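Local coordinates for protein nicotinamide-nucleotide adenylyltransferase NadR family / Ribosylnicotinamide kinase (Lactococcus lactis subsp. cremoris, PDB 6GYF) that probably phosphorylates nicotinamide riboside to NMN in a P-loop kinase domain and probably adenylylates NMN to NAD in a nucleotidyltransferase domain, at residues 162-167 with 177-182; 65-70 with 80-85. All coordinates share one frame; numbering follows the deposited sequence.

Overall arrangement
Neither contact encloses the other: they follow in series along the chain, with centres about 21 Å apart. Contact 2 comes first, closing the short return from helix 63-73 to strand 80-86 within a beta-alpha-beta unit at the border of the N-terminal five-stranded parallel sheet. The chain then completes that sheet and runs through helix 151-162. Contact 1 closes the following loop and helix 173-179, tying 162-167 to the entry into strand 181-186 of the second, four-stranded parallel sheet. Helices 63-73 and 173-179 meet beside the NMN, where Tyr69 packs on Arg177. Lys65 from contact 2 and His178 from contact 1 bond to the same phosphate, and Tyr69 does so weakly.

Contact 1 (162-167 with 177-182); sequences ENPQEH and RHFSKV. With NMN (beta-nicotinamide ribose monophosphate), chain C.
Pro164 and Gln165 make a mixed apolar and polar contact with Phe179 and Lys181 where the chain passes from helix 173-179 into strand 181-186, a strand of the parallel sheet in the probable P-loop kinase domain. The loop after helix 151-162 is thereby fastened to the start of that strand. Pro164 lays its ring across the root of Phe179 at about a right angle: CB meets Phe179 CB at 3.7 Å, while CG approaches Phe179 CD1 obliquely. Gln165 uses both ends of its amide. Its NE2 donates to Phe179 O over 3.1 Å, with the acceptor almost in the plane of the amide. The carbonyl OE1 takes a bond of 2.9 Å from Lys181 NZ, which stands 28° out of the carbonyl plane. Bends at chi2 (-84°) and chi4 of Lys181 curl its chain round OE1, and its CG rests against the Gln165 carbonyl. The two bonds thus fix the rotation of the amide. An alanine in place of Gln165 is likely to leave Phe179 O and Lys181 NZ without these mates and the lysine chain freer to swing. The neighbouring His178 turns a ring edge to the ligand: NE2 bonds to Ile59 O, and ND1 donates to the NMN phosphate oxygen O1P at 3.0 Å, with an N-H...O angle of 160°.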
ATOM      1  N   GLU A 162     -11.363  -3.257   8.327  1.00 91.08           N
ATOM      2  CA  GLU A 162     -11.644  -2.410   9.486  1.00104.03           C
ATOM      3  C   GLU A 162     -10.382  -2.100  10.281  1.00102.41           C
ATOM      4  O   GLU A 162     -10.236  -0.995  10.818  1.00 97.67           O
ATOM      5  CB  GLU A 162     -12.675  -3.079  10.390  1.00112.24           C
ATOM      6  CG  GLU A 162     -14.066  -3.152   9.806  1.00126.77           C
ATOM      7  CD  GLU A 162     -15.040  -3.832  10.759  1.00138.85           C
ATOM      8  OE1 GLU A 162     -14.574  -4.520  11.697  1.00140.21           O
ATOM      9  OE2 GLU A 162     -16.266  -3.673  10.583  1.00140.80           O
ATOM     10  N   ASN A 163      -9.470  -3.065  10.392  1.00 99.76           N
ATOM     11  CA  ASN A 163      -8.228  -2.859  11.134  1.00 94.46           C
ATOM     12  C   ASN A 163      -7.162  -3.769  10.537  1.00 80.06           C
ATOM     13  O   ASN A 163      -6.932  -4.892  11.014  1.00 72.97           O
ATOM     14  CB  ASN A 163      -8.410  -3.126  12.628  1.00 98.99           C
ATOM     15  CG  ASN A 163      -7.217  -2.646  13.461  1.00105.47           C
ATOM     16  OD1 ASN A 163      -6.175  -2.219  12.928  1.00 99.55           O
ATOM     17  ND2 ASN A 163      -7.358  -2.742  14.781  1.00109.16           N
ATOM     18  N   PRO A 164      -6.472  -3.303   9.491  1.00 69.59           N
ATOM     19  CA  PRO A 164      -5.492  -4.175   8.805  1.00 74.38           C
ATOM     20  C   PRO A 164      -4.324  -4.572   9.686  1.00 71.27           C
ATOM     21  O   PRO A 164      -3.823  -5.704   9.584  1.00 70.83           O
ATOM     22  CB  PRO A 164      -5.031  -3.328   7.607  1.00 70.51           C
ATOM     23  CG  PRO A 164      -6.082  -2.243   7.469  1.00 77.15           C
ATOM     24  CD  PRO A 164      -6.628  -1.995   8.843  1.00 67.48           C
ATOM     25  N   GLN A 165      -3.887  -3.669  10.565  1.00 59.45           N
ATOM     26  CA  GLN A 165      -2.727  -3.965  11.388  1.00 54.98           C
ATOM     27  C   GLN A 165      -2.983  -5.153  12.304  1.00 65.55           C
ATOM     28  O   GLN A 165      -2.060  -5.925  12.594  1.00 65.24           O
ATOM     29  CB  GLN A 165      -2.340  -2.722  12.185  1.00 63.83           C
ATOM     30  CG  GLN A 165      -1.528  -1.685  11.381  1.00 75.08           C
ATOM     31  CD  GLN A 165      -2.291  -1.086  10.187  1.00 83.10           C
ATOM     32  OE1 GLN A 165      -3.208  -0.285  10.368  1.00 96.96           O
ATOM     33  NE2 GLN A 165      -1.887  -1.450   8.967  1.00 73.69           N
ATOM     34  N   GLU A 166      -4.237  -5.354  12.721  1.00 74.57           N
ATOM     35  CA  GLU A 166      -4.540  -6.432  13.657  1.00 83.49           C
ATOM     36  C   GLU A 166      -4.530  -7.803  12.985  1.00 80.11           C
ATOM     37  O   GLU A 166      -4.288  -8.819  13.654  1.00 78.39           O
ATOM     38  CB  GLU A 166      -5.880  -6.159  14.339  1.00 99.58           C
ATOM     39  CG  GLU A 166      -5.759  -5.861  15.826  1.00111.92           C
ATOM     40  CD  GLU A 166      -5.671  -7.126  16.675  1.00123.65           C
ATOM     41  OE1 GLU A 166      -6.625  -7.937  16.638  1.00125.89           O
ATOM     42  OE2 GLU A 166      -4.650  -7.313  17.374  1.00124.94           O
ATOM     43  N   HIS A 167      -4.829  -7.862  11.685  1.00 74.57           N
ATOM     44  CA  HIS A 167      -4.887  -9.122  10.955  1.00 77.03           C
ATOM     45  C   HIS A 167      -3.852  -9.172   9.838  1.00 77.18           C
ATOM     46  O   HIS A 167      -4.036  -9.873   8.843  1.00 76.22           O
ATOM     47  CB  HIS A 167      -6.300  -9.334  10.431  1.00 82.80           C
ATOM     48  CG  HIS A 167      -7.329  -9.042  11.469  1.00 84.44           C
ATOM     49  ND1 HIS A 167      -7.658  -9.945  12.454  1.00 83.63           N
ATOM     50  CD2 HIS A 167      -8.033  -7.916  11.734  1.00 82.12           C
ATOM     51  CE1 HIS A 167      -8.552  -9.399  13.260  1.00 86.37           C
ATOM     52  NE2 HIS A 167      -8.796  -8.169  12.845  1.00 85.83           N
ATOM     53  N   ARG A 177       0.784  -4.137   0.255  1.00 76.10           N
ATOM     54  CA  ARG A 177       1.253  -2.896  -0.350  1.00 81.32           C
ATOM     55  C   ARG A 177       0.296  -1.748  -0.036  1.00 87.66           C
ATOM     56  O   ARG A 177       0.733  -0.647   0.311  1.00 90.69           O
ATOM     57  CB  ARG A 177       1.425  -3.132  -1.863  1.00 88.96           C
ATOM     58  CG  ARG A 177       1.544  -1.896  -2.774  1.00 96.85           C
ATOM     59  CD  ARG A 177       1.640  -2.261  -4.312  1.00 96.82           C
ATOM     60  NE  ARG A 177       0.750  -1.457  -5.184  1.00 99.89           N
ATOM     61  CZ  ARG A 177       0.815  -1.395  -6.522  1.00 99.40           C
ATOM     62  NH1 ARG A 177       1.739  -2.078  -7.188  1.00 98.77           N
ATOM     63  NH2 ARG A 177      -0.052  -0.644  -7.205  1.00 95.79           N
ATOM     64  N   HIS A 178      -1.011  -2.032  -0.079  1.00 89.65           N
ATOM     65  CA  HIS A 178      -2.093  -1.053   0.032  1.00 80.51           C
ATOM     66  C   HIS A 178      -2.533  -0.728   1.456  1.00 70.42           C
ATOM     67  O   HIS A 178      -3.030   0.380   1.695  1.00 67.87           O
ATOM     68  CB  HIS A 178      -3.317  -1.565  -0.730  1.00 80.77           C
ATOM     69  CG  HIS A 178      -4.514  -0.675  -0.632  1.00 73.78           C
ATOM     70  ND1 HIS A 178      -4.663   0.461  -1.397  1.00 75.93           N
ATOM     71  CD2 HIS A 178      -5.628  -0.762   0.127  1.00 77.33           C
ATOM     72  CE1 HIS A 178      -5.812   1.042  -1.108  1.00 76.47           C
ATOM     73  NE2 HIS A 178      -6.416   0.321  -0.183  1.00 81.22           N
ATOM     74  N   PHE A 179      -2.386  -1.651   2.405  1.00 71.09           N
ATOM     75  CA  PHE A 179      -2.959  -1.478   3.738  1.00 70.41           C
ATOM     76  C   PHE A 179      -1.958  -0.965   4.764  1.00 75.47           C
ATOM     77  O   PHE A 179      -2.298  -0.874   5.951  1.00 72.58           O
ATOM     78  CB  PHE A 179      -3.559  -2.799   4.236  1.00 69.59           C
ATOM     79  CG  PHE A 179      -4.800  -3.230   3.502  1.00 67.98           C
ATOM     80  CD1 PHE A 179      -6.019  -2.636   3.764  1.00 65.32           C
ATOM     81  CD2 PHE A 179      -4.743  -4.239   2.553  1.00 63.31           C
ATOM     82  CE1 PHE A 179      -7.157  -3.037   3.088  1.00 69.69           C
ATOM     83  CE2 PHE A 179      -5.871  -4.639   1.878  1.00 60.22           C
ATOM     84  CZ  PHE A 179      -7.080  -4.039   2.144  1.00 68.31           C
ATOM     85  N   SER A 180      -0.733  -0.652   4.348  1.00 78.27           N
ATOM     86  CA  SER A 180       0.289  -0.238   5.296  1.00 71.13           C
ATOM     87  C   SER A 180       0.041   1.183   5.805  1.00 63.19           C
ATOM     88  O   SER A 180      -0.216   2.107   5.021  1.00 50.92           O
ATOM     89  CB  SER A 180       1.669  -0.338   4.654  1.00 71.47           C
ATOM     90  OG  SER A 180       2.687  -0.059   5.609  1.00 78.45           O
ATOM     91  N   LYS A 181       0.119   1.346   7.126  1.00 50.78           N
ATOM     92  CA  LYS A 181       0.260   2.672   7.701  1.00 58.49           C
ATOM     93  C   LYS A 181       1.642   3.235   7.363  1.00 61.18           C
ATOM     94  O   LYS A 181       2.640   2.511   7.288  1.00 64.19           O
ATOM     95  CB  LYS A 181       0.078   2.620   9.215  1.00 51.69           C
ATOM     96  CG  LYS A 181      -1.321   2.328   9.636  1.00 64.87           C
ATOM     97  CD  LYS A 181      -2.147   3.581   9.662  1.00 80.09           C
ATOM     98  CE  LYS A 181      -3.547   3.266  10.133  1.00 83.22           C
ATOM     99  NZ  LYS A 181      -4.102   2.262   9.179  1.00 89.37           N
ATOM    100  N   VAL A 182       1.700   4.549   7.178  1.00 50.47           N
ATOM    101  CA  VAL A 182       2.918   5.224   6.757  1.00 66.77           C
ATOM    102  C   VAL A 182       3.164   6.409   7.687  1.00 61.74           C
ATOM    103  O   VAL A 182       2.324   7.306   7.798  1.00 63.63           O
ATOM    104  CB  VAL A 182       2.837   5.701   5.296  1.00 59.82           C
ATOM    105  CG1 VAL A 182       4.028   6.584   4.984  1.00 52.36           C
ATOM    106  CG2 VAL A 182       2.744   4.520   4.325  1.00 49.55           C
TER
HETATM  107  O3P NMN C 401      -2.666   3.073  -5.080  1.00139.47           O
HETATM  108  P   NMN C 401      -2.283   2.283  -3.852  1.00143.06           P
HETATM  109  O1P NMN C 401      -2.875   0.894  -3.795  1.00144.33           O
HETATM  110  O2P NMN C 401      -2.378   3.054  -2.558  1.00137.13           O
HETATM  111  O5R NMN C 401      -0.704   2.024  -4.034  1.00131.35           O
HETATM  112  C5R NMN C 401       0.246   2.915  -3.454  1.00118.47           C
HETATM  113  C4R NMN C 401       1.630   2.625  -4.020  1.00100.39           C
HETATM  114  O4R NMN C 401       2.463   3.777  -3.869  1.00 91.57           O
HETATM  115  C3R NMN C 401       2.293   1.469  -3.287  1.00 92.04           C
HETATM  116  O3R NMN C 401       2.612   0.428  -4.220  1.00 91.47           O
HETATM  117  C2R NMN C 401       3.527   2.051  -2.611  1.00 90.81           C
HETATM  118  O2R NMN C 401       4.739   1.389  -2.999  1.00 89.22           O
HETATM  119  C1R NMN C 401       3.585   3.514  -3.023  1.00 88.79           C
HETATM  120  N1  NMN C 401       3.514   4.365  -1.833  1.00 79.71           N
HETATM  121  C2  NMN C 401       4.512   5.219  -1.569  1.00 77.40           C
HETATM  122  C3  NMN C 401       4.467   6.037  -0.447  1.00 77.86           C
HETATM  123  C7  NMN C 401       5.590   6.988  -0.162  1.00 84.50           C
HETATM  124  O7  NMN C 401       5.489   7.773   0.767  1.00 93.78           O
HETATM  125  N7  NMN C 401       6.675   6.952  -0.934  1.00 83.87           N
HETATM  126  C4  NMN C 401       3.377   5.967   0.408  1.00 71.48           C
HETATM  127  C5  NMN C 401       2.355   5.074   0.113  1.00 72.69           C
HETATM  128  C6  NMN C 401       2.451   4.279  -1.023  1.00 71.29           C

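Contact 2 (65-70 with 80-85). With NMN (beta-nicotinamide ribose monophosphate), chain C.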
ATOM      1  N   LYS A  65      -7.960  -2.949  -9.763  1.00 77.95           N
ATOM      2  CA  LYS A  65      -6.797  -3.135  -8.905  1.00 70.40           C
ATOM      3  C   LYS A  65      -6.820  -4.505  -8.235  1.00 74.72           C
ATOM      4  O   LYS A  65      -5.783  -5.165  -8.133  1.00 64.44           O
ATOM      5  CB  LYS A  65      -6.726  -2.016  -7.866  1.00 73.92           C
ATOM      6  CG  LYS A  65      -5.425  -1.977  -7.068  1.00 82.31           C
ATOM      7  CD  LYS A  65      -5.365  -0.784  -6.100  1.00 98.85           C
ATOM      8  CE  LYS A  65      -4.406   0.325  -6.583  1.00115.04           C
ATOM      9  NZ  LYS A  65      -4.726   1.702  -6.048  1.00120.80           N
ATOM     10  N   ARG A  66      -7.993  -4.955  -7.770  1.00 83.47           N
ATOM     11  CA  ARG A  66      -8.088  -6.279  -7.152  1.00 79.26           C
ATOM     12  C   ARG A  66      -7.741  -7.386  -8.138  1.00 74.68           C
ATOM     13  O   ARG A  66      -7.086  -8.369  -7.772  1.00 72.63           O
ATOM     14  CB  ARG A  66      -9.475  -6.488  -6.564  1.00 82.11           C
ATOM     15  CG  ARG A  66      -9.654  -5.748  -5.250  1.00 86.84           C
ATOM     16  CD  ARG A  66     -11.014  -5.995  -4.638  1.00 83.63           C
ATOM     17  NE  ARG A  66     -11.978  -5.069  -5.206  1.00 82.63           N
ATOM     18  CZ  ARG A  66     -13.138  -5.442  -5.717  1.00 87.27           C
ATOM     19  NH1 ARG A  66     -13.493  -6.721  -5.706  1.00 82.81           N
ATOM     20  NH2 ARG A  66     -13.947  -4.529  -6.224  1.00 99.42           N
ATOM     21  N   PHE A  67      -8.205  -7.255  -9.381  1.00 72.67           N
ATOM     22  CA  PHE A  67      -7.900  -8.236 -10.422  1.00 80.25           C
ATOM     23  C   PHE A  67      -6.400  -8.317 -10.721  1.00 80.08           C
ATOM     24  O   PHE A  67      -5.860  -9.415 -10.896  1.00 80.65           O
ATOM     25  CB  PHE A  67      -8.699  -7.882 -11.672  1.00 78.93           C
ATOM     26  CG  PHE A  67      -8.176  -8.482 -12.939  1.00 71.14           C
ATOM     27  CD1 PHE A  67      -8.492  -9.789 -13.286  1.00 69.57           C
ATOM     28  CD2 PHE A  67      -7.422  -7.712 -13.823  1.00 65.34           C
ATOM     29  CE1 PHE A  67      -8.040 -10.326 -14.475  1.00 76.30           C
ATOM     30  CE2 PHE A  67      -6.958  -8.239 -15.020  1.00 66.15           C
ATOM     31  CZ  PHE A  67      -7.265  -9.543 -15.353  1.00 79.35           C
ATOM     32  N   ARG A  68      -5.715  -7.167 -10.811  1.00 71.01           N
ATOM     33  CA  ARG A  68      -4.274  -7.173 -11.078  1.00 71.89           C
ATOM     34  C   ARG A  68      -3.490  -7.778  -9.918  1.00 67.86           C
ATOM     35  O   ARG A  68      -2.525  -8.518 -10.136  1.00 79.87           O
ATOM     36  CB  ARG A  68      -3.762  -5.758 -11.373  1.00 73.19           C
ATOM     37  CG  ARG A  68      -4.020  -5.239 -12.785  1.00 73.74           C
ATOM     38  CD  ARG A  68      -3.496  -6.192 -13.847  1.00 82.83           C
ATOM     39  NE  ARG A  68      -3.622  -5.655 -15.208  1.00 87.43           N
ATOM     40  CZ  ARG A  68      -2.735  -4.835 -15.772  1.00 82.24           C
ATOM     41  NH1 ARG A  68      -1.653  -4.445 -15.091  1.00 65.39           N
ATOM     42  NH2 ARG A  68      -2.930  -4.390 -17.012  1.00 83.46           N
ATOM     43  N   TYR A  69      -3.844  -7.415  -8.684  1.00 58.65           N
ATOM     44  CA  TYR A  69      -3.206  -7.997  -7.506  1.00 57.74           C
ATOM     45  C   TYR A  69      -3.383  -9.514  -7.473  1.00 65.15           C
ATOM     46  O   TYR A  69      -2.474 -10.247  -7.061  1.00 64.98           O
ATOM     47  CB  TYR A  69      -3.783  -7.387  -6.230  1.00 55.35           C
ATOM     48  CG  TYR A  69      -3.338  -5.989  -5.863  1.00 71.14           C
ATOM     49  CD1 TYR A  69      -2.541  -5.215  -6.704  1.00 75.07           C
ATOM     50  CD2 TYR A  69      -3.701  -5.454  -4.640  1.00 75.54           C
ATOM     51  CE1 TYR A  69      -2.140  -3.926  -6.326  1.00 87.90           C
ATOM     52  CE2 TYR A  69      -3.304  -4.187  -4.248  1.00 85.38           C
ATOM     53  CZ  TYR A  69      -2.532  -3.420  -5.078  1.00 93.48           C
ATOM     54  OH  TYR A  69      -2.170  -2.149  -4.639  1.00 96.76           O
ATOM     55  N   LEU A  70      -4.571  -9.998  -7.839  1.00 69.42           N
ATOM     56  CA  LEU A  70      -4.807 -11.440  -7.885  1.00 76.27           C
ATOM     57  C   LEU A  70      -3.938 -12.117  -8.935  1.00 76.82           C
ATOM     58  O   LEU A  70      -3.389 -13.201  -8.694  1.00 77.67           O
ATOM     59  CB  LEU A  70      -6.282 -11.730  -8.139  1.00 75.89           C
ATOM     60  CG  LEU A  70      -7.045 -11.650  -6.830  1.00 74.44           C
ATOM     61  CD1 LEU A  70      -8.485 -11.649  -7.140  1.00 76.81           C
ATOM     62  CD2 LEU A  70      -6.700 -12.854  -5.962  1.00 70.05           C
ATOM     63  N   ILE A  80      -4.026 -22.312 -12.208  1.00 75.28           N
ATOM     64  CA  ILE A  80      -4.944 -21.357 -11.592  1.00 72.80           C
ATOM     65  C   ILE A  80      -4.936 -20.070 -12.415  1.00 80.45           C
ATOM     66  O   ILE A  80      -3.912 -19.376 -12.483  1.00 91.25           O
ATOM     67  CB  ILE A  80      -4.591 -21.070 -10.116  1.00 71.67           C
ATOM     68  CG1 ILE A  80      -4.720 -22.323  -9.240  1.00 61.37           C
ATOM     69  CG2 ILE A  80      -5.524 -20.017  -9.522  1.00 60.85           C
ATOM     70  CD1 ILE A  80      -4.204 -22.124  -7.819  1.00 60.11           C
ATOM     71  N   LYS A  81      -6.082 -19.746 -13.022  1.00 72.47           N
ATOM     72  CA  LYS A  81      -6.289 -18.536 -13.809  1.00 67.56           C
ATOM     73  C   LYS A  81      -7.206 -17.574 -13.054  1.00 76.95           C
ATOM     74  O   LYS A  81      -8.125 -17.999 -12.353  1.00 88.46           O
ATOM     75  CB  LYS A  81      -6.890 -18.877 -15.181  1.00 76.85           C
ATOM     76  CG  LYS A  81      -7.224 -17.686 -16.114  1.00 93.41           C
ATOM     77  CD  LYS A  81      -5.993 -17.126 -16.875  1.00105.09           C
ATOM     78  CE  LYS A  81      -6.404 -16.169 -18.012  1.00111.15           C
ATOM     79  NZ  LYS A  81      -5.265 -15.724 -18.893  1.00115.05           N
ATOM     80  N   VAL A  82      -6.903 -16.283 -13.130  1.00 81.68           N
ATOM     81  CA  VAL A  82      -7.687 -15.218 -12.510  1.00 63.57           C
ATOM     82  C   VAL A  82      -8.487 -14.498 -13.588  1.00 85.63           C
ATOM     83  O   VAL A  82      -7.916 -14.049 -14.587  1.00 84.23           O
ATOM     84  CB  VAL A  82      -6.766 -14.230 -11.780  1.00 62.09           C
ATOM     85  CG1 VAL A  82      -7.542 -13.020 -11.303  1.00 68.69           C
ATOM     86  CG2 VAL A  82      -6.029 -14.917 -10.637  1.00 60.63           C
ATOM     87  N   SER A  83      -9.791 -14.308 -13.360  1.00 84.60           N
ATOM     88  CA  SER A  83     -10.667 -13.665 -14.340  1.00 84.11           C
ATOM     89  C   SER A  83     -11.538 -12.598 -13.687  1.00 84.50           C
ATOM     90  O   SER A  83     -11.811 -12.626 -12.486  1.00 85.65           O
ATOM     91  CB  SER A  83     -11.578 -14.667 -15.055  1.00 88.03           C
ATOM     92  OG  SER A  83     -10.865 -15.429 -16.001  1.00 94.43           O
ATOM     93  N   MET A  84     -11.963 -11.643 -14.506  1.00 84.98           N
ATOM     94  CA  MET A  84     -12.767 -10.512 -14.069  1.00 85.73           C
ATOM     95  C   MET A  84     -14.200 -10.733 -14.527  1.00 99.63           C
ATOM     96  O   MET A  84     -14.433 -11.064 -15.696  1.00105.23           O
ATOM     97  CB  MET A  84     -12.229  -9.206 -14.653  1.00 87.39           C
ATOM     98  CG  MET A  84     -12.063  -8.075 -13.674  1.00 88.32           C
ATOM     99  SD  MET A  84     -11.344  -6.644 -14.505  1.00 99.66           S
ATOM    100  CE  MET A  84     -12.689  -6.166 -15.615  1.00101.90           C
ATOM    101  N   LEU A  85     -15.153 -10.582 -13.602  1.00 99.03           N
ATOM    102  CA  LEU A  85     -16.588 -10.587 -13.908  1.00 88.98           C
ATOM    103  C   LEU A  85     -17.145  -9.198 -13.600  1.00 97.60           C
ATOM    104  O   LEU A  85     -17.475  -8.889 -12.450  1.00 78.52           O
ATOM    105  CB  LEU A  85     -17.305 -11.674 -13.116  1.00 77.19           C
ATOM    106  CG  LEU A  85     -18.769 -11.916 -13.459  1.00 88.20           C
ATOM    107  CD1 LEU A  85     -18.949 -12.101 -14.950  1.00 92.86           C
ATOM    108  CD2 LEU A  85     -19.222 -13.161 -12.745  1.00 95.53           C
TER
HETATM  109  O3P NMN C 401      -2.666   3.073  -5.080  1.00139.47           O
HETATM  110  P   NMN C 401      -2.283   2.283  -3.852  1.00143.06           P
HETATM  111  O1P NMN C 401      -2.875   0.894  -3.795  1.00144.33           O
HETATM  112  O2P NMN C 401      -2.378   3.054  -2.558  1.00137.13           O
HETATM  113  O5R NMN C 401      -0.704   2.024  -4.034  1.00131.35           O
HETATM  114  C5R NMN C 401       0.246   2.915  -3.454  1.00118.47           C
HETATM  115  C4R NMN C 401       1.630   2.625  -4.020  1.00100.39           C
HETATM  116  O4R NMN C 401       2.463   3.777  -3.869  1.00 91.57           O
HETATM  117  C3R NMN C 401       2.293   1.469  -3.287  1.00 92.04           C
HETATM  118  O3R NMN C 401       2.612   0.428  -4.220  1.00 91.47           O
HETATM  119  C2R NMN C 401       3.527   2.051  -2.611  1.00 90.81           C
HETATM  120  O2R NMN C 401       4.739   1.389  -2.999  1.00 89.22           O
HETATM  121  C1R NMN C 401       3.585   3.514  -3.023  1.00 88.79           C
HETATM  122  N1  NMN C 401       3.514   4.365  -1.833  1.00 79.71           N
HETATM  123  C2  NMN C 401       4.512   5.219  -1.569  1.00 77.40           C
HETATM  124  C3  NMN C 401       4.467   6.037  -0.447  1.00 77.86           C
HETATM  125  C7  NMN C 401       5.590   6.988  -0.162  1.00 84.50           C
HETATM  126  O7  NMN C 401       5.489   7.773   0.767  1.00 93.78           O
HETATM  127  N7  NMN C 401       6.675   6.952  -0.934  1.00 83.87           N
HETATM  128  C4  NMN C 401       3.377   5.967   0.408  1.00 71.48           C
HETATM  129  C5  NMN C 401       2.355   5.074   0.113  1.00 72.69           C
HETATM  130  C6  NMN C 401       2.451   4.279  -1.023  1.00 71.29           C
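Phe67 and Leu70, one helical turn apart, pack on Val82 and Met84 of the strand that follows their helix, in the beta-alpha-beta unit 43-50, 63-73, 80-86 of a Rossmann-like sheet. Helix and strand run antiparallel; the axes of segments 65-70 and 80-85 approach to 8.4 Å, at 175° to each other. The close-packed part is buried and apolar: the branches of Val82 divide between partners, CG1 touching Leu70 CB at 3.6 Å and also Phe67 CD1, while CG2 lies alongside the Leu70 carbonyl. Toward the partly exposed side the contact is looser. There Phe67, with CG anti to the backbone N (chi1 160°), turns one ring face to the thioether of Met84; SD sits 4.3 Å from the ring centroid and 25° off its normal, a Met-aromatic contact over the face. Met84 CG adds a contact of 3.9 Å with Phe67 CB. The ring edge is directed at the strand backbone: CE1 lies 3.7 Å from Val82 O, whose hydrogen bond comes from Arg71 NE. Other residues of the helix serve the ligand: Lys65 NZ donates to NMN O3P at 2.7 Å and more weakly to O1P, which Tyr69 OH also reaches by a weak bond. On the sheet, strand 80-86 is one of the two outer strands, paired through Lys81, Ser83 and Leu85 with strand 43-50, while Ser83 and Leu85 also touch helix 97-111.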